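Long-range contacts in cellulosomal scaffoldin (Bacteroides cellulosolvens, PDB 1TYJ), which contributes a type-II cohesin module, a beta sandwich that probably binds a dockerin partner when the cellulosome is put together: residues N29-Y33 with T65-G69; G125-F131 with V161-I167. One frame throughout, in Å; residues are numbered along the deposited sequence. Where two conformers were deposited one is given.

Contact 1 (N29-Y33 with T65-G69)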
loop_
_atom_site.group_PDB
_atom_site.type_symbol
_atom_site.label_atom_id
_atom_site.label_comp_id
_atom_site.label_asym_id
_atom_site.label_seq_id
_atom_site.Cartn_x
_atom_site.Cartn_y
_atom_site.Cartn_z
ATOM N N ASN A 29 -14.244 -5.491 -10.186
ATOM C CA ASN A 29 -14.648 -4.107 -10.499
ATOM C C ASN A 29 -14.013 -3.096 -9.535
ATOM O O ASN A 29 -14.628 -2.092 -9.159
ATOM C CB ASN A 29 -16.179 -3.943 -10.507
ATOM C CG ASN A 29 -16.863 -4.840 -11.512
ATOM O OD1 ASN A 29 -18.047 -5.202 -11.339
ATOM N ND2 ASN A 29 -16.147 -5.178 -12.591
ATOM N N PHE A 30 -12.760 -3.386 -9.165
ATOM C CA PHE A 30 -11.991 -2.563 -8.226
ATOM C C PHE A 30 -11.943 -1.079 -8.604
ATOM O O PHE A 30 -11.482 -0.698 -9.711
ATOM C CB PHE A 30 -10.559 -3.129 -8.193
ATOM C CG PHE A 30 -9.612 -2.352 -7.334
ATOM C CD1 PHE A 30 -8.504 -1.724 -7.903
ATOM C CD2 PHE A 30 -9.812 -2.270 -5.939
ATOM C CE1 PHE A 30 -7.560 -1.025 -7.096
ATOM C CE2 PHE A 30 -8.899 -1.561 -5.130
ATOM C CZ PHE A 30 -7.755 -0.924 -5.733
ATOM N N SER A 31 -12.300 -0.222 -7.640
ATOM C CA SER A 31 -12.336 1.229 -7.908
ATOM C C SER A 31 -11.500 2.072 -6.931
ATOM O O SER A 31 -11.388 3.296 -7.113
ATOM C CB SER A 31 -13.785 1.773 -7.874
ATOM O OG SER A 31 -14.179 1.801 -6.492
ATOM N N GLY A 32 -10.944 1.457 -5.891
ATOM C CA GLY A 32 -10.177 2.246 -4.949
ATOM C C GLY A 32 -9.842 1.521 -3.673
ATOM O O GLY A 32 -10.429 0.480 -3.363
ATOM N N TYR A 33 -8.894 2.068 -2.928
ATOM C CA TYR A 33 -8.462 1.422 -1.662
ATOM C C TYR A 33 -8.081 2.478 -0.665
ATOM O O TYR A 33 -7.828 3.647 -1.020
ATOM C CB TYR A 33 -7.226 0.498 -1.877
ATOM C CG TYR A 33 -5.972 1.308 -2.157
ATOM C CD1 TYR A 33 -5.147 1.716 -1.107
ATOM C CD2 TYR A 33 -5.668 1.763 -3.450
ATOM C CE1 TYR A 33 -4.033 2.545 -1.319
ATOM C CE2 TYR A 33 -4.533 2.593 -3.683
ATOM C CZ TYR A 33 -3.737 2.985 -2.602
ATOM O OH TYR A 33 -2.628 3.775 -2.795
ATOM N N THR A 65 0.057 0.156 -11.492
ATOM C CA THR A 65 -0.536 0.258 -12.829
ATOM C C THR A 65 -2.059 0.443 -12.788
ATOM O O THR A 65 -2.658 0.917 -13.766
ATOM C CB THR A 65 -0.206 -0.973 -13.675
ATOM O OG1 THR A 65 -0.711 -2.107 -13.004
ATOM C CG2 THR A 65 1.304 -1.169 -13.769
ATOM N N LEU A 66 -2.701 0.037 -11.682
ATOM C CA LEU A 66 -4.143 0.233 -11.550
ATOM C C LEU A 66 -4.493 1.642 -11.056
ATOM O O LEU A 66 -3.633 2.382 -10.553
ATOM C CB LEU A 66 -4.729 -0.799 -10.554
ATOM C CG LEU A 66 -4.531 -2.269 -10.956
ATOM C CD1 LEU A 66 -5.376 -3.201 -10.038
ATOM C CD2 LEU A 66 -4.839 -2.501 -12.430
ATOM N N LEU A 67 -5.773 2.002 -11.190
ATOM C CA LEU A 67 -6.249 3.326 -10.744
ATOM C C LEU A 67 -5.572 4.454 -11.527
ATOM O O LEU A 67 -5.380 5.567 -11.038
ATOM C CB LEU A 67 -6.085 3.473 -9.219
ATOM C CG LEU A 67 -6.787 2.370 -8.410
ATOM C CD1 LEU A 67 -6.521 2.574 -6.900
ATOM C CD2 LEU A 67 -8.292 2.305 -8.729
ATOM N N GLN A 68 -5.238 4.158 -12.790
ATOM C CA GLN A 68 -4.537 5.129 -13.647
ATOM C C GLN A 68 -5.400 5.591 -14.810
ATOM O O GLN A 68 -4.961 6.427 -15.583
ATOM C CB GLN A 68 -3.184 4.569 -14.145
ATOM C CG GLN A 68 -2.222 4.322 -12.967
ATOM C CD GLN A 68 -1.883 5.592 -12.160
ATOM O OE1 GLN A 68 -1.893 5.592 -10.911
ATOM N NE2 GLN A 68 -1.531 6.672 -12.867
ATOM N N GLY A 69 -6.632 5.091 -14.880
ATOM C CA GLY A 69 -7.606 5.553 -15.866
ATOM C C GLY A 69 -8.075 6.986 -15.616
ATOM O O GLY A 69 -7.958 7.519 -14.492
#
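Leu67 turns the forked end of its side chain to two aromatic rings, Phe30 and Tyr33, of the strand that begins at Phe30, a compact example of one branched side chain serving several partners at once. Its CG lies 3.7 Å from Phe30 CE1, the ring and the leucine crossing at about a right angle. The two methyls then divide the work: CD1 comes to the edge of the Tyr33 ring, in its plane, 3.6 Å from Tyr33 CD2, while CD2 rests 3.6 Å from the backbone oxygen Ser31 O. With CG of Phe30 opposite the backbone N (chi1 177°), the ring reaches across to the loop and also brings one face under Gly32 N, which sits 3.7 Å above the ring plane and toward its rim. Leu66 adds a looser touch, its CD1 4.1 Å from Phe30 CD1. No hydrogen bond joins the two segments, so side-chain fit carries the contact. An alanine in place of Phe30 would probably leave Leu66 without its partner here and strip Leu67 CG of the ring it packs against. Polar ties to other parts of the chain fix the loop, the backbone of Leu67 bonding through N to Glu105 and through O to Arg90. The contact is largely buried: the start of strand 30-38 meets the loop between strands 62-63 and 73-77, with Val110 of strand 108-117, in the other sheet, touching Phe30, Tyr33 and Leu66.

Contact 2 (G125-F131 with V161-I167)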
loop_
_atom_site.group_PDB
_atom_site.type_symbol
_atom_site.label_atom_id
_atom_site.label_comp_id
_atom_site.label_asym_id
_atom_site.label_seq_id
_atom_site.Cartn_x
_atom_site.Cartn_y
_atom_site.Cartn_z
ATOM N N GLY A 125 15.843 -11.440 10.705
ATOM C CA GLY A 125 14.986 -10.615 9.839
ATOM C C GLY A 125 13.935 -9.821 10.609
ATOM O O GLY A 125 13.733 -10.000 11.825
ATOM N N ILE A 126 13.284 -8.899 9.901
ATOM C CA ILE A 126 12.097 -8.240 10.395
ATOM C C ILE A 126 11.043 -8.250 9.296
ATOM O O ILE A 126 11.367 -8.302 8.109
ATOM C CB ILE A 126 12.369 -6.761 10.806
ATOM C CG1 ILE A 126 12.774 -5.905 9.595
ATOM C CG2 ILE A 126 13.470 -6.672 11.875
ATOM C CD1 ILE A 126 12.803 -4.370 9.895
ATOM N N LYS A 127 9.780 -8.251 9.701
ATOM C CA LYS A 127 8.667 -8.056 8.767
ATOM C C LYS A 127 8.892 -6.699 8.090
ATOM O O LYS A 127 9.158 -5.700 8.761
ATOM C CB LYS A 127 7.343 -8.073 9.532
ATOM C CG LYS A 127 6.945 -9.460 10.038
ATOM C CD LYS A 127 5.772 -9.271 11.021
ATOM C CE LYS A 127 5.218 -10.602 11.529
ATOM N NZ LYS A 127 4.013 -10.344 12.398
ATOM N N LEU A 128 8.775 -6.638 6.773
ATOM C CA LEU A 128 9.001 -5.315 6.152
ATOM C C LEU A 128 7.934 -4.298 6.606
ATOM O O LEU A 128 8.233 -3.107 6.872
ATOM C CB LEU A 128 9.005 -5.437 4.635
ATOM C CG LEU A 128 9.257 -4.118 3.879
ATOM C CD1 LEU A 128 10.563 -3.448 4.362
ATOM C CD2 LEU A 128 9.321 -4.375 2.363
ATOM N N ALA A 129 6.695 -4.762 6.676
ATOM C CA ALA A 129 5.584 -3.940 7.155
ATOM C C ALA A 129 4.429 -4.857 7.481
ATOM O O ALA A 129 4.451 -6.036 7.109
ATOM C CB ALA A 129 5.174 -2.918 6.075
ATOM N N THR A 130 3.424 -4.303 8.149
ATOM C CA THR A 130 2.184 -5.011 8.408
ATOM C C THR A 130 0.966 -4.142 8.041
ATOM O O THR A 130 0.981 -2.933 8.270
ATOM C CB THR A 130 2.105 -5.412 9.922
ATOM O OG1 THR A 130 2.086 -4.248 10.738
ATOM C CG2 THR A 130 3.292 -6.301 10.325
ATOM N N PHE A 131 -0.080 -4.749 7.478
ATOM C CA PHE A 131 -1.335 -4.035 7.339
ATOM C C PHE A 131 -2.096 -4.211 8.668
ATOM O O PHE A 131 -2.348 -5.350 9.094
ATOM C CB PHE A 131 -2.160 -4.666 6.217
ATOM C CG PHE A 131 -1.573 -4.477 4.838
ATOM C CD1 PHE A 131 -0.729 -5.440 4.294
ATOM C CD2 PHE A 131 -1.940 -3.381 4.055
ATOM C CE1 PHE A 131 -0.196 -5.295 2.972
ATOM C CE2 PHE A 131 -1.434 -3.212 2.732
ATOM C CZ PHE A 131 -0.554 -4.171 2.192
ATOM N N VAL A 161 -6.130 -10.453 3.464
ATOM C CA VAL A 161 -4.919 -9.633 3.365
ATOM C C VAL A 161 -3.728 -10.532 3.661
ATOM O O VAL A 161 -3.608 -11.072 4.772
ATOM C CB VAL A 161 -4.992 -8.436 4.358
ATOM C CG1 VAL A 161 -3.679 -7.626 4.393
ATOM C CG2 VAL A 161 -6.193 -7.556 4.032
ATOM N N VAL A 162 -2.852 -10.708 2.678
ATOM C CA VAL A 162 -1.644 -11.510 2.880
ATOM C C VAL A 162 -0.538 -10.596 3.380
ATOM O O VAL A 162 -0.111 -9.693 2.677
ATOM C CB VAL A 162 -1.212 -12.235 1.618
ATOM C CG1 VAL A 162 0.022 -13.181 1.905
ATOM C CG2 VAL A 162 -2.425 -13.045 1.036
ATOM N N GLN A 163 -0.094 -10.812 4.609
ATOM C CA GLN A 163 0.864 -9.872 5.240
ATOM C C GLN A 163 2.230 -9.952 4.555
ATOM O O GLN A 163 2.639 -11.032 4.131
ATOM C CB GLN A 163 0.985 -10.203 6.756
ATOM C CG GLN A 163 -0.291 -9.911 7.588
ATOM C CD GLN A 163 -0.624 -8.411 7.677
ATOM O OE1 GLN A 163 0.257 -7.539 7.481
ATOM N NE2 GLN A 163 -1.885 -8.107 7.959
ATOM N N PRO A 164 2.947 -8.811 4.434
ATOM C CA PRO A 164 4.277 -8.839 3.835
ATOM C C PRO A 164 5.276 -9.782 4.508
ATOM O O PRO A 164 5.168 -10.113 5.733
ATOM C CB PRO A 164 4.765 -7.401 3.995
ATOM C CG PRO A 164 3.456 -6.564 3.967
ATOM C CD PRO A 164 2.516 -7.450 4.797
ATOM N N GLY A 165 6.237 -10.213 3.710
ATOM C CA GLY A 165 7.317 -11.052 4.239
ATOM C C GLY A 165 8.468 -10.284 4.867
ATOM O O GLY A 165 8.376 -9.066 5.148
ATOM N N LEU A 166 9.541 -11.033 5.138
ATOM C CA LEU A 166 10.664 -10.489 5.881
ATOM C C LEU A 166 11.778 -9.926 5.003
ATOM O O LEU A 166 11.926 -10.284 3.826
ATOM C CB LEU A 166 11.276 -11.599 6.753
ATOM C CG LEU A 166 10.356 -12.416 7.653
ATOM C CD1 LEU A 166 11.221 -13.181 8.691
ATOM C CD2 LEU A 166 9.276 -11.692 8.326
ATOM N N ILE A 167 12.580 -9.062 5.612
ATOM C CA ILE A 167 13.840 -8.643 5.036
ATOM C C ILE A 167 14.955 -9.048 6.018
ATOM O O ILE A 167 14.721 -9.233 7.230
ATOM C CB ILE A 167 13.874 -7.102 4.755
ATOM C CG1 ILE A 167 13.581 -6.299 6.031
ATOM C CG2 ILE A 167 12.889 -6.783 3.606
ATOM C CD1 ILE A 167 13.921 -4.771 5.930
HETATM O O HOH W 1 4.001 -8.758 7.896
#
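Ile126 and Ile167 form an antiparallel hydrogen-bonded pair, joined by Ile167 N to Ile126 O at 2.9 Å and by Ile126 N to Ile167 O at 3.1 Å; beyond them Leu128 N reaches Gly165 O before the ladder gives way. The two isoleucines run alongside each other in the same direction, Ile126 CG1 lying 3.7 Å from Ile167 CG1. Leu128 CD1 packs on Ile167 CD1. Where regular pairing ends, Gln163 takes over with its side chain. A bend at chi2 (-67°) turns its amide back to Phe131, where OE1 accepts from Phe131 N at 2.8 Å on an in-plane lone pair. NE2 donates to Phe131 O at 3.0 Å, a bond a little (19°) out of the Gln163 amide plane. Alongside, Phe131 CD1 meets Val161 CG1 at 3.7 Å, and the Phe131 and Pro164 side chains cross at about a right angle, with Pro164 CD 3.9 Å from Phe131 CD1. A water donates to both Ala129 O and Pro164 O, where the two segments no longer bond backbone to backbone. The chemistry implies a strand edge completed by substitutes: two hydrogen bonds from the side-chain amide fix the rotation of the Gln163 head and mimic a strand neighbour for Phe131, while apolar groups line the side facing strands 2-7 and 17-25.

Two ways of fastening a beta sandwich appear in this one module. Contact 1 relies on apolar fit between a strand and a loop, whereas contact 2 joins chain segments through backbone, amide and water bonds as well as packing. They share a sheet, since strands 30-38 and 126-131 are neighbours in it, and Phe35 links them: its ring meets Tyr33 of contact 1 and stands edge-to-face with Phe131 of contact 2. The centres are nonetheless 23 Å apart, on opposite sides of the centre of the chain, and the nearest atoms stay about 7 Å from each other. Both segments of contact 1 precede those of contact 2 in the sequence.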